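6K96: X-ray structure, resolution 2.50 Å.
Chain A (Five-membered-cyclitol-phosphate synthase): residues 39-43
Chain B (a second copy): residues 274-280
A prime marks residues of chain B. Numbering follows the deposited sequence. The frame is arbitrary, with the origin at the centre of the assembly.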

# COMPACT_ATOMS: atom_id res chain seq x y z
N PHE A 39 16.93 11.04 -23.10
CA PHE A 39 17.68 10.37 -22.01
C PHE A 39 16.79 10.29 -20.76
O PHE A 39 16.20 11.28 -20.35
N PRO A 40 16.66 9.10 -20.15
CA PRO A 40 15.90 8.96 -18.91
C PRO A 40 16.60 9.60 -17.71
O PRO A 40 17.77 9.33 -17.47
N GLY A 41 15.92 10.47 -16.99
CA GLY A 41 16.39 10.97 -15.68
C GLY A 41 17.21 12.22 -15.78
O GLY A 41 17.74 12.59 -14.82
N ILE A 42 17.29 12.84 -16.95
CA ILE A 42 18.16 13.99 -17.24
C ILE A 42 17.32 15.27 -17.30
O ILE A 42 16.50 15.40 -18.26
N LYS A 43 17.52 16.18 -16.32
CA LYS A 43 16.83 17.49 -16.32
C LYS A 43 17.46 18.37 -17.42
O LYS A 43 16.79 18.55 -18.46
N GLY B 274 8.51 5.86 -12.60
CA GLY B 274 9.45 6.81 -13.23
C GLY B 274 10.79 6.17 -13.55
O GLY B 274 11.04 5.00 -13.14
N LEU B 275 11.63 6.90 -14.27
CA LEU B 275 13.00 6.44 -14.50
C LEU B 275 13.91 7.59 -14.16
O LEU B 275 13.61 8.71 -14.59
N GLY B 276 14.94 7.25 -13.39
CA GLY B 276 15.90 8.17 -12.74
C GLY B 276 17.21 8.13 -13.47
O GLY B 276 17.26 7.54 -14.56
N TRP B 277 18.23 8.75 -12.90
CA TRP B 277 19.60 8.66 -13.43
C TRP B 277 19.90 7.23 -13.88
O TRP B 277 19.63 6.31 -13.14
N ALA B 278 20.42 7.06 -15.09
CA ALA B 278 20.90 5.76 -15.58
C ALA B 278 19.76 4.80 -15.91
O ALA B 278 20.06 3.59 -16.06
N GLY B 279 18.52 5.30 -15.99
CA GLY B 279 17.33 4.49 -16.17
C GLY B 279 17.00 3.64 -14.96
O GLY B 279 16.23 2.67 -15.15
N THR B 280 17.42 3.98 -13.74
CA THR B 280 16.98 3.21 -12.54
C THR B 280 15.52 3.55 -12.22
O THR B 280 15.08 4.68 -12.42

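Packing of the Phe39–Ile42 type II turn of chain A against residues 274–280 of chain B, a contact that buries 241 Å² and contains no hydrogen bond across the stretches. Gly274′ lies out of reach. Leu275′ points toward chain A with chi1 m and chi2 t, and its CB meets CB of Pro40, which also points toward the other stretch, at 4.1 Å; the Leu275′ carbonyl O lies 3.7 Å from Gly41 CA. At Gly276′ the backbones come closest, with Gly276′ C 3.7 Å from Gly41 CA. A CB on Gly41 would clash there with Gly276′ C and Trp277′ N, and the positive phi of Gly41 also favours glycine. Gly276′ O and Pro40 O, 3.5 Å apart, are both acceptors, so no hydrogen bond joins them; Gly276′ O instead accepts from Gly279′ N at 2.9 Å within its own loop. Trp277′ directs its CA-to-CB bond away (chi1 t, chi2 -97°), yet its ring still reaches Ile42, whose m,m rotamer brings CD1 obliquely to within 3.7 Å of Trp277′ CE3. Trp277′ NE1 is hydrogen-bonded elsewhere in the structure. Ala278′ points its methyl away. Gly279′ offers backbone instead: Gly279′ N lies 4.0 Å from Pro40 CG, in a ring of C-gamma endo pucker. Thr280′ (chi1 p) makes no contact with the chain A stretch; Thr280′ O accepts from Gly276′ N at 2.8 Å, closing the loop back on Gly276′.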

# COMPACT_ATOMS: atom_id res chain seq x y z
CB PHE A 39 18.97 11.10 -21.67
CG PHE A 39 20.13 10.90 -22.61
CD1 PHE A 39 20.12 9.91 -23.58
CD2 PHE A 39 21.25 11.71 -22.49
CE1 PHE A 39 21.21 9.74 -24.42
CE2 PHE A 39 22.34 11.54 -23.34
CZ PHE A 39 22.31 10.57 -24.31
CB PRO A 40 15.84 7.44 -18.72
CG PRO A 40 17.11 6.94 -19.38
CD PRO A 40 17.24 7.83 -20.59
CB ILE A 42 18.95 13.71 -18.53
CG1 ILE A 42 19.70 12.39 -18.41
CG2 ILE A 42 19.89 14.84 -18.88
CD1 ILE A 42 20.56 12.29 -17.16
CB LYS A 43 16.82 18.16 -14.95
CG LYS A 43 15.67 19.17 -14.85
CD LYS A 43 15.69 20.07 -13.63
CE LYS A 43 14.71 21.22 -13.80
NZ LYS A 43 14.54 21.96 -12.52
CB LEU B 275 13.19 6.00 -15.96
CG LEU B 275 12.27 4.88 -16.46
CD1 LEU B 275 12.32 4.87 -17.96
CD2 LEU B 275 12.68 3.54 -15.89
CB TRP B 277 20.58 9.14 -12.35
CG TRP B 277 22.03 8.95 -12.68
CD1 TRP B 277 22.81 7.92 -12.29
CD2 TRP B 277 22.79 9.72 -13.61
NE1 TRP B 277 24.02 8.03 -12.87
CE2 TRP B 277 24.05 9.13 -13.67
CE3 TRP B 277 22.51 10.84 -14.40
CZ2 TRP B 277 25.08 9.66 -14.43
CZ3 TRP B 277 23.53 11.37 -15.15
CH2 TRP B 277 24.79 10.77 -15.18
CB ALA B 278 21.77 5.13 -14.52
CB THR B 280 17.88 3.41 -11.34
OG1 THR B 280 17.58 4.68 -10.76
CG2 THR B 280 19.34 3.22 -11.70